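PDB 4KTB: NUDIX hydrolase from Jonesia denitrificans, which is of uncertain function but belongs to the Nudix superfamily and may hydrolyse diadenosine tetraphosphate or a related nucleotide. Local coordinates for residues A[45-50]-A[139-144]; A[61-66]-A[150-155]; A[84-89]-A[103-108]. All blocks are in the same frame, centred on the assembly; numbering follows the deposited sequence.

How the contacts relate
The three contacts belong to one Nudix-type domain. Contacts 1 and 2 lie in the same mixed sheet, with centres 19 Å apart. Contact 1 pairs strands 39-49 and 133-141 in parallel. Contact 2 pairs the next strand of each, 55-64 and 154-158, antiparallel. Their segments alternate along the chain, so the pairings interlock. Contact 3 comes after the first segments of both and before their second segments, where the first turn of helix 85-97 meets the 103-108 loop. Its centre is 13 Å from contact 1 and 23 Å from contact 2. Contacts 1 and 3 touch, with Pro141 O 2.7 Å from Ser104 N. The loop thus ties helix 85-97 to strand 133-141 of the sheet.

Contact 1: A[45-50]-A[139-144]; sequences VPVRVD and IVPVRG. With EDO (1,2-ethanediol), chain P.
Val47 packs against Ile139 and Pro141 where strands 39-49 and 133-141 pair in parallel in the mixed sheet of the Nudix-type fold. Three backbone hydrogen bonds form the tight part. Val140 N donates to Val45 O at 2.6 Å, and Val47 N donates to Val140 O at 2.9 Å. Val142 N then reaches Val47 O at 3.1 Å, nearly along the C=O axis. On the face carrying Val45, Val47, Ile139 and Pro141, Val47 splits its branches. Its CG1, anti to the carbonyl carbon (chi1 -49°), meets Ile139 CG2 at 3.8 Å. Its CG2 leans on Pro141 CA at 3.6 Å. Helix 176-186 adds Ala183 against Val45 and Ile139.

Beyond Val47 the strands part and the contact loosens. A water bridges the two backbones there: it accepts from Val49 N, donates to Val142 O and gives a weak bond to Val47 O. Arg48 points away from the partner segment. Its guanidinium makes a cation-pi contact with Trp157, and NH1 bonds Gln57 and a 1,2-ethanediol probably left from crystallisation. At the far end Val49 CG2 lies over one face of the Arg143 guanidinium, 3.8 Å from NH2.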
loop_
_atom_site.group_PDB
_atom_site.type_symbol
_atom_site.label_atom_id
_atom_site.label_comp_id
_atom_site.label_asym_id
_atom_site.label_seq_id
_atom_site.Cartn_x
_atom_site.Cartn_y
_atom_site.Cartn_z
ATOM N N VAL A 45 -2.881 -15.015 3.611
ATOM C CA VAL A 45 -4.271 -15.199 4.012
ATOM C C VAL A 45 -5.050 -15.717 2.802
ATOM O O VAL A 45 -5.214 -15.006 1.804
ATOM C CB VAL A 45 -4.896 -13.912 4.569
ATOM C CG1 VAL A 45 -6.391 -14.043 4.639
ATOM C CG2 VAL A 45 -4.381 -13.621 5.951
ATOM N N PRO A 46 -5.504 -16.978 2.878
ATOM C CA PRO A 46 -6.124 -17.599 1.702
ATOM C C PRO A 46 -7.606 -17.269 1.639
ATOM O O PRO A 46 -8.331 -17.507 2.620
ATOM C CB PRO A 46 -5.932 -19.103 1.955
ATOM C CG PRO A 46 -4.953 -19.193 3.146
ATOM C CD PRO A 46 -5.234 -17.965 3.935
ATOM N N VAL A 47 -8.058 -16.731 0.509
ATOM C CA VAL A 47 -9.440 -16.266 0.425
ATOM C C VAL A 47 -10.178 -16.708 -0.823
ATOM O O VAL A 47 -9.574 -16.996 -1.858
ATOM C CB VAL A 47 -9.538 -14.726 0.513
ATOM C CG1 VAL A 47 -8.747 -14.191 1.689
ATOM C CG2 VAL A 47 -9.063 -14.080 -0.782
ATOM N N ARG A 48 -11.498 -16.766 -0.696
ATOM C CA ARG A 48 -12.387 -16.940 -1.832
ATOM C C ARG A 48 -12.967 -15.585 -2.154
ATOM O O ARG A 48 -13.448 -14.889 -1.259
ATOM C CB ARG A 48 -13.542 -17.884 -1.487
ATOM C CG ARG A 48 -13.170 -19.365 -1.412
ATOM C CD ARG A 48 -14.368 -20.216 -1.034
ATOM N NE ARG A 48 -14.035 -21.635 -1.006
ATOM C CZ ARG A 48 -14.773 -22.565 -0.419
ATOM N NH1 ARG A 48 -15.896 -22.231 0.200
ATOM N NH2 ARG A 48 -14.379 -23.828 -0.457
ATOM N N VAL A 49 -12.928 -15.213 -3.427
ATOM C CA VAL A 49 -13.456 -13.918 -3.843
ATOM C C VAL A 49 -14.556 -14.074 -4.895
ATOM O O VAL A 49 -14.634 -15.106 -5.571
ATOM C CB VAL A 49 -12.337 -12.990 -4.389
ATOM C CG1 VAL A 49 -11.281 -12.735 -3.332
ATOM C CG2 VAL A 49 -11.697 -13.591 -5.621
ATOM N N ASP A 50 -15.410 -13.060 -5.022
ATOM C CA ASP A 50 -16.337 -13.020 -6.143
ATOM C C ASP A 50 -15.648 -12.429 -7.382
ATOM O O ASP A 50 -14.431 -12.209 -7.368
ATOM C CB ASP A 50 -17.636 -12.287 -5.789
ATOM C CG ASP A 50 -17.428 -10.823 -5.424
ATOM O OD1 ASP A 50 -16.356 -10.241 -5.707
ATOM O OD2 ASP A 50 -18.377 -10.230 -4.862
ATOM N N ILE A 139 -2.706 -11.148 1.343
ATOM C CA ILE A 139 -3.969 -11.818 1.093
ATOM C C ILE A 139 -3.854 -12.529 -0.250
ATOM O O ILE A 139 -3.576 -11.895 -1.280
ATOM C CB ILE A 139 -5.103 -10.810 0.987
ATOM C CG1 ILE A 139 -5.395 -10.192 2.351
ATOM C CG2 ILE A 139 -6.361 -11.460 0.455
ATOM C CD1 ILE A 139 -6.316 -9.002 2.263
ATOM N N VAL A 140 -4.085 -13.838 -0.254
ATOM C CA VAL A 140 -3.953 -14.609 -1.480
ATOM C C VAL A 140 -5.268 -15.283 -1.881
ATOM O O VAL A 140 -5.740 -16.205 -1.210
ATOM C CB VAL A 140 -2.835 -15.653 -1.393
ATOM C CG1 VAL A 140 -2.639 -16.303 -2.761
ATOM C CG2 VAL A 140 -1.527 -15.024 -0.911
ATOM N N PRO A 141 -5.885 -14.791 -2.966
ATOM C CA PRO A 141 -7.077 -15.510 -3.396
ATOM C C PRO A 141 -6.605 -16.809 -4.017
ATOM O O PRO A 141 -5.529 -16.833 -4.630
ATOM C CB PRO A 141 -7.692 -14.583 -4.458
ATOM C CG PRO A 141 -7.087 -13.215 -4.175
ATOM C CD PRO A 141 -5.688 -13.543 -3.721
ATOM N N VAL A 142 -7.361 -17.877 -3.800
ATOM C CA VAL A 142 -7.072 -19.148 -4.445
ATOM C C VAL A 142 -8.200 -19.430 -5.392
ATOM O O VAL A 142 -9.371 -19.295 -5.029
ATOM C CB VAL A 142 -6.938 -20.301 -3.448
ATOM C CG1 VAL A 142 -5.564 -20.282 -2.829
ATOM C CG2 VAL A 142 -8.008 -20.199 -2.383
ATOM N N ARG A 143 -7.837 -19.807 -6.611
ATOM C CA ARG A 143 -8.807 -19.924 -7.682
ATOM C C ARG A 143 -9.223 -21.379 -7.922
ATOM O O ARG A 143 -10.213 -21.635 -8.610
ATOM C CB ARG A 143 -8.253 -19.296 -8.971
ATOM C CG ARG A 143 -7.615 -17.916 -8.796
ATOM C CD ARG A 143 -8.648 -16.814 -8.636
ATOM N NE ARG A 143 -8.048 -15.557 -8.179
ATOM C CZ ARG A 143 -8.628 -14.364 -8.274
ATOM N NH1 ARG A 143 -8.002 -13.282 -7.829
ATOM N NH2 ARG A 143 -9.829 -14.261 -8.816
ATOM N N GLY A 144 -8.485 -22.323 -7.346
ATOM C CA GLY A 144 -8.769 -23.735 -7.549
ATOM C C GLY A 144 -9.174 -24.469 -6.284
ATOM O O GLY A 144 -9.388 -23.860 -5.238
HETATM C C1 EDO P . -16.229 -24.773 2.427
HETATM O O1 EDO P . -16.438 -24.935 1.022
HETATM C C2 EDO P . -17.495 -24.238 3.085
HETATM O O2 EDO P . -17.885 -23.006 2.466
HETATM O O HOH W 1 -11.152 -17.257 -4.763
#

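Contact 2: A[61-66]-A[150-155]; sequences LLRATE and QNNLEL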
loop_
_atom_site.group_PDB
_atom_site.type_symbol
_atom_site.label_atom_id
_atom_site.label_comp_id
_atom_site.label_asym_id
_atom_site.label_seq_id
_atom_site.Cartn_x
_atom_site.Cartn_y
_atom_site.Cartn_z
ATOM N N LEU A 61 -6.653 -23.210 8.293
ATOM C CA LEU A 61 -6.244 -24.597 8.446
ATOM C C LEU A 61 -6.472 -24.984 9.886
ATOM O O LEU A 61 -6.295 -24.167 10.780
ATOM C CB LEU A 61 -4.764 -24.732 8.110
ATOM C CG LEU A 61 -4.403 -24.329 6.683
ATOM C CD1 LEU A 61 -2.910 -24.202 6.519
ATOM C CD2 LEU A 61 -4.939 -25.377 5.742
ATOM N N LEU A 62 -6.873 -26.222 10.126
ATOM C CA LEU A 62 -6.939 -26.713 11.493
ATOM C C LEU A 62 -5.785 -27.684 11.738
ATOM O O LEU A 62 -5.491 -28.532 10.892
ATOM C CB LEU A 62 -8.266 -27.422 11.745
ATOM C CG LEU A 62 -8.429 -28.026 13.142
ATOM C CD1 LEU A 62 -9.031 -27.011 14.116
ATOM C CD2 LEU A 62 -9.265 -29.299 13.083
ATOM N N ARG A 63 -5.123 -27.557 12.884
ATOM C CA ARG A 63 -4.075 -28.505 13.244
ATOM C C ARG A 63 -3.805 -28.568 14.738
ATOM O O ARG A 63 -4.444 -27.876 15.526
ATOM C CB ARG A 63 -2.772 -28.246 12.465
ATOM C CG ARG A 63 -2.051 -26.924 12.716
ATOM C CD ARG A 63 -0.675 -26.981 12.035
ATOM N NE ARG A 63 -0.071 -25.673 11.790
ATOM C CZ ARG A 63 0.356 -25.243 10.603
ATOM N NH1 ARG A 63 0.255 -26.011 9.530
ATOM N NH2 ARG A 63 0.892 -24.039 10.489
ATOM N N ALA A 64 -2.870 -29.427 15.119
ATOM C CA ALA A 64 -2.482 -29.545 16.510
ATOM C C ALA A 64 -1.400 -28.524 16.825
ATOM O O ALA A 64 -0.579 -28.160 15.960
ATOM C CB ALA A 64 -1.982 -30.941 16.808
ATOM N N THR A 65 -1.419 -28.049 18.066
ATOM C CA THR A 65 -0.289 -27.343 18.638
ATOM C C THR A 65 0.778 -28.387 18.964
ATOM O O THR A 65 0.513 -29.592 18.905
ATOM C CB THR A 65 -0.691 -26.637 19.934
ATOM O OG1 THR A 65 -1.174 -27.607 20.867
ATOM C CG2 THR A 65 -1.784 -25.627 19.675
ATOM N N GLU A 66 1.971 -27.936 19.337
ATOM C CA GLU A 66 3.018 -28.855 19.766
ATOM C C GLU A 66 2.575 -29.621 21.013
ATOM O O GLU A 66 3.174 -30.629 21.374
ATOM C CB GLU A 66 4.303 -28.086 20.078
ATOM C CG GLU A 66 4.570 -26.907 19.149
ATOM C CD GLU A 66 5.590 -25.927 19.714
ATOM O OE1 GLU A 66 5.402 -25.450 20.856
ATOM O OE2 GLU A 66 6.580 -25.630 19.010
ATOM N N GLN A 150 -0.425 -32.405 4.686
ATOM C CA GLN A 150 0.592 -32.727 5.687
ATOM C C GLN A 150 0.069 -32.661 7.132
ATOM O O GLN A 150 -0.834 -33.425 7.498
ATOM C CB GLN A 150 1.845 -31.861 5.459
ATOM C CG GLN A 150 2.436 -32.052 4.046
ATOM C CD GLN A 150 3.729 -31.280 3.787
ATOM O OE1 GLN A 150 3.991 -30.246 4.401
ATOM N NE2 GLN A 150 4.540 -31.786 2.859
ATOM N N ASN A 151 0.619 -31.767 7.949
ATOM C CA ASN A 151 0.175 -31.692 9.337
ATOM C C ASN A 151 -1.124 -30.914 9.520
ATOM O O ASN A 151 -1.557 -30.688 10.646
ATOM C CB ASN A 151 1.282 -31.157 10.254
ATOM C CG ASN A 151 2.423 -32.146 10.425
ATOM O OD1 ASN A 151 2.594 -33.054 9.613
ATOM N ND2 ASN A 151 3.202 -31.984 11.496
ATOM N N ASN A 152 -1.742 -30.516 8.407
ATOM C CA ASN A 152 -3.035 -29.843 8.449
ATOM C C ASN A 152 -4.219 -30.804 8.495
ATOM O O ASN A 152 -4.487 -31.520 7.538
ATOM C CB ASN A 152 -3.182 -28.904 7.263
ATOM C CG ASN A 152 -2.221 -27.763 7.327
ATOM O OD1 ASN A 152 -2.092 -27.131 8.360
ATOM N ND2 ASN A 152 -1.514 -27.506 6.232
ATOM N N LEU A 153 -4.926 -30.799 9.615
ATOM C CA LEU A 153 -6.042 -31.703 9.832
ATOM C C LEU A 153 -7.256 -31.361 8.981
ATOM O O LEU A 153 -7.986 -32.241 8.540
ATOM C CB LEU A 153 -6.402 -31.716 11.316
ATOM C CG LEU A 153 -5.291 -32.352 12.156
ATOM C CD1 LEU A 153 -5.479 -32.070 13.632
ATOM C CD2 LEU A 153 -5.218 -33.864 11.915
ATOM N N GLU A 154 -7.457 -30.079 8.721
ATOM C CA GLU A 154 -8.663 -29.644 8.034
ATOM C C GLU A 154 -8.454 -28.253 7.455
ATOM O O GLU A 154 -7.522 -27.566 7.839
ATOM C CB GLU A 154 -9.835 -29.633 9.018
ATOM C CG GLU A 154 -11.208 -29.727 8.369
ATOM C CD GLU A 154 -11.691 -31.161 8.160
ATOM O OE1 GLU A 154 -12.764 -31.500 8.704
ATOM O OE2 GLU A 154 -11.021 -31.941 7.445
ATOM N N LEU A 155 -9.317 -27.857 6.527
ATOM C CA LEU A 155 -9.313 -26.508 5.986
ATOM C C LEU A 155 -10.706 -25.918 6.156
ATOM O O LEU A 155 -11.695 -26.521 5.738
ATOM C CB LEU A 155 -8.937 -26.529 4.508
ATOM C CG LEU A 155 -9.112 -25.196 3.788
ATOM C CD1 LEU A 155 -8.134 -24.182 4.330
ATOM C CD2 LEU A 155 -8.911 -25.391 2.300
#
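Leu62 pairs with Leu153 and Glu154 where strands 55-64 and 154-158 run antiparallel. Leu62 N donates to Glu154 O at 2.7 Å, from above the carbonyl plane. Leu62 O takes Leu153 N at 2.7 Å and, more weakly, Glu154 N at 3.3 Å. Leu153 and Glu154 thus both face Leu62, which makes a classic beta bulge. Leu62 CB meets Glu154 CB at 3.8 Å.

Leu61 and Leu155 form the adjoining non-hydrogen-bonded pair, and Leu61 CD2 touches Leu155 CD1 at 3.7 Å. Leu61 CD1 rests against the Asn152 amide, 3.6 Å from OD1. Arg63 CG sits between the backbone N and the carbonyl carbon (chi1 64°), and the side chain lies alongside Asn152, pointing the same way, with guanidinium and amide planes 19° apart. Arg63 NH1 comes within 2.9 Å of Asn152 OD1.

In the next shell, Asp96 of helix 85-97 accepts a hydrogen bond from Asn152 ND2, which probably fixes the turn of the amide. Leu97 of the same helix covers Leu61 and Leu155. Asp96 also forms a long, weak ion pair with Arg63 NH1. The buried Asn152 amide sits between opposite charges, which would probably polarise it, oxygen toward the arginine and NH2 toward the aspartate.

Contact 3: A[84-89]-A[103-108]; sequences RVRDAL and PSIPAS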
loop_
_atom_site.group_PDB
_atom_site.type_symbol
_atom_site.label_atom_id
_atom_site.label_comp_id
_atom_site.label_asym_id
_atom_site.label_seq_id
_atom_site.Cartn_x
_atom_site.Cartn_y
_atom_site.Cartn_z
ATOM N N ARG A 84 13.035 -16.241 -4.037
ATOM C CA ARG A 84 12.236 -15.003 -4.062
ATOM C C ARG A 84 11.006 -15.095 -3.159
ATOM O O ARG A 84 10.463 -16.166 -2.945
ATOM C CB ARG A 84 11.770 -14.662 -5.473
ATOM C CG ARG A 84 12.894 -14.392 -6.448
ATOM C CD ARG A 84 12.317 -13.910 -7.776
ATOM N NE ARG A 84 11.251 -14.796 -8.245
ATOM C CZ ARG A 84 10.422 -14.530 -9.251
ATOM N NH1 ARG A 84 9.488 -15.414 -9.575
ATOM N NH2 ARG A 84 10.524 -13.394 -9.928
ATOM N N VAL A 85 10.563 -13.958 -2.638
ATOM C CA VAL A 85 9.414 -13.950 -1.739
ATOM C C VAL A 85 8.158 -14.488 -2.410
ATOM O O VAL A 85 7.473 -15.331 -1.848
ATOM C CB VAL A 85 9.144 -12.531 -1.176
ATOM C CG1 VAL A 85 7.859 -12.510 -0.338
ATOM C CG2 VAL A 85 10.312 -12.076 -0.334
ATOM N N ARG A 86 7.875 -14.011 -3.622
ATOM C CA ARG A 86 6.663 -14.414 -4.331
ATOM C C ARG A 86 6.679 -15.916 -4.593
ATOM O O ARG A 86 5.623 -16.549 -4.641
ATOM C CB ARG A 86 6.476 -13.622 -5.637
ATOM C CG ARG A 86 7.502 -13.904 -6.728
ATOM C CD ARG A 86 7.232 -13.019 -7.957
ATOM N NE ARG A 86 7.204 -11.591 -7.613
ATOM C CZ ARG A 86 6.131 -10.801 -7.669
ATOM N NH1 ARG A 86 6.234 -9.524 -7.326
ATOM N NH2 ARG A 86 4.960 -11.275 -8.073
ATOM N N ASP A 87 7.883 -16.480 -4.731
ATOM C CA ASP A 87 8.074 -17.919 -4.931
ATOM C C ASP A 87 7.875 -18.700 -3.630
ATOM O O ASP A 87 7.340 -19.804 -3.634
ATOM C CB ASP A 87 9.483 -18.218 -5.468
ATOM C CG ASP A 87 9.677 -17.773 -6.903
ATOM O OD1 ASP A 87 8.696 -17.784 -7.671
ATOM O OD2 ASP A 87 10.824 -17.420 -7.261
ATOM N N ALA A 88 8.356 -18.137 -2.528
ATOM C CA ALA A 88 8.054 -18.694 -1.211
ATOM C C ALA A 88 6.544 -18.729 -1.003
ATOM O O ALA A 88 6.022 -19.645 -0.379
ATOM C CB ALA A 88 8.713 -17.882 -0.115
ATOM N N LEU A 89 5.840 -17.735 -1.536
ATOM C CA LEU A 89 4.389 -17.705 -1.411
ATOM C C LEU A 89 3.802 -18.901 -2.144
ATOM O O LEU A 89 2.964 -19.633 -1.617
ATOM C CB LEU A 89 3.816 -16.413 -1.995
ATOM C CG LEU A 89 4.035 -15.142 -1.188
ATOM C CD1 LEU A 89 3.547 -13.975 -2.010
ATOM C CD2 LEU A 89 3.305 -15.214 0.162
ATOM N N PRO A 103 -3.506 -20.272 -6.531
ATOM C CA PRO A 103 -3.468 -18.959 -5.889
ATOM C C PRO A 103 -3.266 -17.849 -6.923
ATOM O O PRO A 103 -2.648 -18.085 -7.970
ATOM C CB PRO A 103 -2.223 -19.057 -5.007
ATOM C CG PRO A 103 -1.354 -20.104 -5.685
ATOM C CD PRO A 103 -2.345 -21.106 -6.172
ATOM N N SER A 104 -3.784 -16.659 -6.633
ATOM C CA SER A 104 -3.402 -15.471 -7.382
ATOM C C SER A 104 -2.336 -14.701 -6.609
ATOM O O SER A 104 -2.653 -13.879 -5.750
ATOM C CB SER A 104 -4.607 -14.579 -7.639
ATOM O OG SER A 104 -5.514 -15.215 -8.512
ATOM N N ILE A 105 -1.074 -14.994 -6.898
ATOM C CA ILE A 105 0.025 -14.267 -6.276
ATOM C C ILE A 105 -0.015 -12.819 -6.753
ATOM O O ILE A 105 -0.115 -12.566 -7.943
ATOM C CB ILE A 105 1.379 -14.898 -6.624
ATOM C CG1 ILE A 105 1.333 -16.411 -6.400
ATOM C CG2 ILE A 105 2.507 -14.278 -5.791
ATOM C CD1 ILE A 105 1.153 -16.835 -4.931
ATOM N N PRO A 106 0.056 -11.861 -5.816
ATOM C CA PRO A 106 -0.068 -10.469 -6.243
ATOM C C PRO A 106 1.095 -10.102 -7.133
ATOM O O PRO A 106 2.217 -10.563 -6.917
ATOM C CB PRO A 106 0.025 -9.677 -4.931
ATOM C CG PRO A 106 -0.104 -10.664 -3.837
ATOM C CD PRO A 106 0.364 -11.973 -4.383
ATOM N N ALA A 107 0.820 -9.289 -8.140
ATOM C CA ALA A 107 1.854 -8.780 -9.016
ATOM C C ALA A 107 2.838 -7.971 -8.185
ATOM O O ALA A 107 4.046 -7.989 -8.434
ATOM C CB ALA A 107 1.236 -7.934 -10.081
ATOM N N SER A 108 2.305 -7.277 -7.179
ATOM C CA SER A 108 3.092 -6.402 -6.311
ATOM C C SER A 108 3.705 -7.070 -5.083
ATOM O O SER A 108 3.007 -7.752 -4.330
ATOM C CB SER A 108 2.222 -5.267 -5.799
ATOM O OG SER A 108 2.975 -4.434 -4.933
#
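Arg86 and Ile105 bury the most surface here, with Leu89 next. They join the first turn of helix 85-97 to the 103-108 loop. The contact has a polar half and an apolar half, and Arg86 takes part in both.

Arg86 CG lies between the backbone N and the carbonyl carbon (chi1 68°), and the chain runs straight at chi2 and bends at chi3 (56°). Its guanidinium meets two successive loop carbonyls. NH1 donates to Ala107 O at 2.9 Å, near the guanidinium plane, although the position of that oxygen is less sure. NH2 makes a weak bond to Pro106 O at 3.1 Å. NH2 also bonds Ser52 O of the second subunit, so one side chain joins helix, loop and neighbour. An alanine here would probably leave the Ala107 and Pro106 carbonyls and Ser52 O of the second subunit without these donors.

Ile105 supplies the apolar half. Its CG2 touches Leu89 CD1 at 3.9 Å and Arg86 CB at 4.0 Å, reaching both residues one helical turn apart. Its CD1 meets Leu89 CB at 4.0 Å. The Ile105 and Leu89 side chains cross at a slant, and Leu89 CD1 approaches the Pro106 ring, 4.4 Å from CD.

Beside this, Arg84 at the N-cap position grips Asp87 side-on, NE to OD2 at 2.8 Å and NH1 to OD1 at 3.1 Å.

Leu89 and Pro106 both pack on Tyr138 of strand 133-141, and Leu89 reaches Val42 of strand 39-49. The loop turns Ile105 onto Val90 and Pro103 onto Ile93 of helix 85-97, so it lies against this helix and the sheet.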